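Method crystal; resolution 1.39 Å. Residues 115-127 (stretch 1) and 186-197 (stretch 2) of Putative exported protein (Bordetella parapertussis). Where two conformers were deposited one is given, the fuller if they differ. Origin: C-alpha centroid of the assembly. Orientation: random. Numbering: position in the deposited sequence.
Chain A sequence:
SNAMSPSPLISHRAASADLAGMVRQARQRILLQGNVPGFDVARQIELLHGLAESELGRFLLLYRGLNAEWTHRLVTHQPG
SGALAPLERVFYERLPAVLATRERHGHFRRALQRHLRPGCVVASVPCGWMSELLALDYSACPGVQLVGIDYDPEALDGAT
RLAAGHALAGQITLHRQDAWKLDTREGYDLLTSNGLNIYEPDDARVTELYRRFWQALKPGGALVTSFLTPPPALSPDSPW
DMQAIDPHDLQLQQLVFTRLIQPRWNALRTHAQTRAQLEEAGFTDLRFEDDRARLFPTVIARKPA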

# COMPACT_ATOMS: atom_id res chain seq x y z
N HIS A 115 14.99 -7.05 -12.33
CA HIS A 115 14.30 -7.52 -13.54
C HIS A 115 14.36 -6.53 -14.71
O HIS A 115 14.04 -6.89 -15.83
N LEU A 116 14.76 -5.30 -14.43
CA LEU A 116 14.84 -4.25 -15.45
C LEU A 116 15.86 -4.62 -16.53
O LEU A 116 16.94 -5.14 -16.22
N ARG A 117 15.53 -4.37 -17.79
CA ARG A 117 16.46 -4.54 -18.91
C ARG A 117 16.28 -3.35 -19.86
O ARG A 117 15.23 -2.71 -19.86
N PRO A 118 17.29 -3.08 -20.70
CA PRO A 118 17.14 -1.98 -21.67
C PRO A 118 15.89 -2.17 -22.52
O PRO A 118 15.59 -3.29 -22.94
N GLY A 119 15.16 -1.08 -22.77
CA GLY A 119 14.01 -1.12 -23.66
C GLY A 119 12.75 -1.76 -23.10
O GLY A 119 11.75 -1.88 -23.81
N CYS A 120 12.77 -2.18 -21.84
CA CYS A 120 11.59 -2.84 -21.31
C CYS A 120 10.46 -1.86 -21.03
O CYS A 120 10.69 -0.67 -20.82
N VAL A 121 9.25 -2.38 -21.07
CA VAL A 121 8.06 -1.61 -20.76
C VAL A 121 7.59 -2.02 -19.37
O VAL A 121 7.29 -3.20 -19.13
N VAL A 122 7.58 -1.07 -18.44
CA VAL A 122 7.22 -1.36 -17.06
C VAL A 122 5.95 -0.60 -16.71
O VAL A 122 5.87 0.61 -16.89
N ALA A 123 4.96 -1.32 -16.19
CA ALA A 123 3.70 -0.69 -15.79
C ALA A 123 3.52 -0.74 -14.29
O ALA A 123 3.94 -1.68 -13.64
N SER A 124 2.87 0.28 -13.73
CA SER A 124 2.46 0.26 -12.33
C SER A 124 0.95 0.48 -12.27
O SER A 124 0.44 1.41 -12.88
N VAL A 125 0.26 -0.39 -11.52
CA VAL A 125 -1.20 -0.40 -11.50
C VAL A 125 -1.65 -0.83 -10.10
O VAL A 125 -1.48 -1.99 -9.73
N PRO A 126 -2.22 0.10 -9.30
CA PRO A 126 -2.42 1.53 -9.55
C PRO A 126 -1.12 2.27 -9.31
O PRO A 126 -0.42 1.99 -8.32
N CYS A 127 -0.78 3.19 -10.20
CA CYS A 127 0.55 3.77 -10.17
C CYS A 127 0.80 4.76 -9.05
O CYS A 127 1.95 4.96 -8.64
N GLU A 186 -0.66 -8.36 -23.45
CA GLU A 186 0.76 -8.49 -23.73
C GLU A 186 1.42 -7.15 -24.06
O GLU A 186 2.11 -7.01 -25.08
N GLY A 187 1.22 -6.17 -23.19
CA GLY A 187 1.79 -4.84 -23.37
C GLY A 187 3.01 -4.55 -22.53
O GLY A 187 3.79 -3.66 -22.85
N TYR A 188 3.19 -5.30 -21.44
CA TYR A 188 4.23 -4.95 -20.48
C TYR A 188 5.21 -6.09 -20.20
O TYR A 188 4.82 -7.25 -20.11
N ASP A 189 6.48 -5.73 -20.00
CA ASP A 189 7.48 -6.71 -19.59
C ASP A 189 7.44 -6.95 -18.09
O ASP A 189 7.74 -8.04 -17.60
N LEU A 190 7.10 -5.89 -17.37
CA LEU A 190 7.10 -5.89 -15.91
C LEU A 190 5.89 -5.12 -15.44
O LEU A 190 5.56 -4.07 -16.01
N LEU A 191 5.20 -5.62 -14.43
CA LEU A 191 4.04 -4.91 -13.87
C LEU A 191 4.17 -4.95 -12.36
O LEU A 191 4.42 -6.01 -11.78
N THR A 192 4.04 -3.79 -11.73
CA THR A 192 4.06 -3.73 -10.28
C THR A 192 2.71 -3.21 -9.75
O THR A 192 2.08 -2.33 -10.36
N SER A 193 2.27 -3.77 -8.63
CA SER A 193 0.99 -3.43 -8.04
C SER A 193 1.06 -3.48 -6.52
O SER A 193 1.46 -4.49 -5.94
N ASN A 194 0.65 -2.38 -5.88
CA ASN A 194 0.54 -2.35 -4.43
C ASN A 194 -0.71 -1.58 -4.05
O ASN A 194 -1.00 -0.54 -4.63
N GLY A 195 -1.45 -2.10 -3.07
CA GLY A 195 -2.55 -1.36 -2.46
C GLY A 195 -3.93 -1.55 -3.05
O GLY A 195 -4.82 -0.71 -2.85
N LEU A 196 -4.16 -2.64 -3.77
CA LEU A 196 -5.49 -2.95 -4.27
C LEU A 196 -6.06 -4.19 -3.61
O LEU A 196 -7.17 -4.18 -3.06
N ASN A 197 -5.32 -5.29 -3.70
CA ASN A 197 -5.83 -6.56 -3.20
C ASN A 197 -6.20 -6.50 -1.72
O ASN A 197 -7.15 -7.15 -1.29

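Strand 121-124 runs parallel to a strand through Leu190, Leu191 and Thr192, so their side chains pack as neighbours on each face of the sheet. On one face Ala123 is the pivot. Its CB sits over the face of the Tyr188 ring, 3.5 Å from the ring centroid and only 9° off the normal, a CH-pi contact that a lone methyl makes at close range. Tyr188 (chi1 -40°, m) thus lies flat over the alanine, while Val121, in the t rotamer, meets the ring at its edge, with Val121 CG1 3.9 Å from Tyr188 CD1. Farther along, Leu191 (t, t) brings its CG to 4.3 Å from Ala123 CB and its CD1 to 4.1 Å from CG2 of Val125, another t valine.

The other face carries Val122, Leu190, Ser124 and Thr192. Leu190 has the largest area covered by the opposing stretch. Its chi1 of -103° lies between wells, with chi2 t; its CB packs 3.9 Å from Val122 CG1, while its CD1 reaches 3.8 Å from His115 CB, so a long, branched apolar side chain spans both neighbours. The imidazole of His115 (chi1 m) leads away, leaving the aliphatic CB to make this contact. Next along the face, Ser124 and Thr192, both t, touch through carbon: Ser124 CB lies 3.6 Å from Thr192 CG2. Their hydroxyls find hydrogen bonds elsewhere in the structure.

Beyond the strands, Pro126, which follows a cis peptide bond, offers its ring to Leu196 (m, t), with Pro126 CD 3.5 Å from Leu196 CG. Beside it the packing turns polar: Ser193, in the t rotamer, donates from OG to Val125 O at 2.7 Å, its short side chain returning a hydrogen bond to the neighbouring backbone. One water accepts from Asn194 N at 3.0 Å and donates to Pro126 O at 2.7 Å; a weak bond of 3.3 Å also links it to Ser124 OG, so it joins the two stretches where the direct strand pairing has ended.

At the other end, Asp189 (chi1 m) points toward stretch 1, and its OD2 accepts from Val121 N at 2.8 Å with a nearly straight angle of 172°. A carboxylate suits this place because it supplies an acceptor for a backbone NH at the start of the strand. The same OD2 lies 3.7 Å from CB of Cys120, which points toward stretch 2 with chi1 p. Asp189 N in turn donates to Val121 O at 2.8 Å, so the aspartate grips both polar groups of one residue.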

# COMPACT_ATOMS: atom_id res chain seq x y z
CB HIS A 115 12.85 -7.89 -13.20
CG HIS A 115 12.73 -9.10 -12.33
ND1 HIS A 115 12.58 -10.37 -12.83
CD2 HIS A 115 12.77 -9.23 -10.98
CE1 HIS A 115 12.52 -11.23 -11.83
NE2 HIS A 115 12.65 -10.57 -10.70
CB LEU A 116 15.25 -2.94 -14.79
CG LEU A 116 14.79 -1.59 -15.34
CD1 LEU A 116 13.28 -1.47 -15.29
CD2 LEU A 116 15.45 -0.47 -14.54
CB ARG A 117 16.17 -5.83 -19.68
CG ARG A 117 16.33 -7.12 -18.90
CD ARG A 117 17.78 -7.39 -18.54
NE ARG A 117 17.92 -8.71 -17.93
CZ ARG A 117 17.78 -8.95 -16.63
NH1 ARG A 117 17.50 -7.96 -15.80
NH2 ARG A 117 17.93 -10.18 -16.15
CB PRO A 118 18.40 -2.11 -22.54
CG PRO A 118 19.40 -2.79 -21.65
CD PRO A 118 18.61 -3.73 -20.78
CB CYS A 120 11.93 -3.68 -20.07
SG CYS A 120 12.29 -2.74 -18.58
CB VAL A 121 6.95 -1.83 -21.79
CG1 VAL A 121 5.72 -1.02 -21.41
CG2 VAL A 121 7.43 -1.45 -23.18
CB VAL A 122 8.33 -0.91 -16.09
CG1 VAL A 122 8.01 -1.36 -14.67
CG2 VAL A 122 9.68 -1.47 -16.54
CB ALA A 123 2.53 -1.39 -16.47
CB SER A 124 3.20 1.34 -11.53
OG SER A 124 2.79 1.33 -10.17
CB VAL A 125 -1.76 -1.45 -12.50
CG1 VAL A 125 -3.30 -1.37 -12.57
CG2 VAL A 125 -1.12 -1.30 -13.90
CB PRO A 126 -3.46 1.91 -8.49
CG PRO A 126 -3.13 1.00 -7.33
CD PRO A 126 -2.63 -0.29 -7.93
CB CYS A 127 0.93 4.40 -11.52
SG CYS A 127 -0.08 5.81 -12.00
CB GLU A 186 0.99 -9.50 -24.86
CG GLU A 186 0.49 -10.90 -24.54
CD GLU A 186 0.86 -11.93 -25.60
OE1 GLU A 186 1.45 -11.54 -26.63
OE2 GLU A 186 0.58 -13.13 -25.40
CB TYR A 188 3.62 -4.50 -19.14
CG TYR A 188 2.39 -3.63 -19.28
CD1 TYR A 188 2.42 -2.49 -20.07
CD2 TYR A 188 1.22 -3.94 -18.61
CE1 TYR A 188 1.30 -1.69 -20.21
CE2 TYR A 188 0.09 -3.15 -18.74
CZ TYR A 188 0.14 -2.03 -19.53
OH TYR A 188 -0.99 -1.25 -19.65
CB ASP A 189 8.86 -6.23 -20.00
CG ASP A 189 9.01 -6.14 -21.50
OD1 ASP A 189 9.06 -7.21 -22.15
OD2 ASP A 189 9.04 -5.01 -22.02
CB LEU A 190 8.36 -5.19 -15.40
CG LEU A 190 9.52 -6.01 -14.87
CD1 LEU A 190 10.68 -5.08 -14.57
CD2 LEU A 190 9.09 -6.76 -13.61
CB LEU A 191 2.72 -5.55 -14.33
CG LEU A 191 1.44 -4.77 -13.99
CD1 LEU A 191 0.30 -5.04 -14.98
CD2 LEU A 191 0.96 -5.04 -12.56
CB THR A 192 5.24 -2.88 -9.78
OG1 THR A 192 5.28 -2.89 -8.35
CG2 THR A 192 5.14 -1.45 -10.31
CB SER A 193 -0.11 -4.38 -8.52
OG SER A 193 -1.37 -4.02 -7.97
CB ASN A 194 1.78 -1.67 -3.82
CG ASN A 194 1.71 -1.56 -2.31
OD1 ASN A 194 1.58 -0.46 -1.75
ND2 ASN A 194 1.77 -2.69 -1.63
CB LEU A 196 -5.50 -3.17 -5.79
CG LEU A 196 -5.47 -1.96 -6.70
CD1 LEU A 196 -5.52 -2.42 -8.15
CD2 LEU A 196 -6.64 -1.04 -6.37
CB ASN A 197 -4.85 -7.71 -3.49
CG ASN A 197 -3.41 -7.39 -3.06
OD1 ASN A 197 -3.14 -6.41 -2.35
ND2 ASN A 197 -2.49 -8.24 -3.47
O HOH W 1 1.20 -0.05 -7.61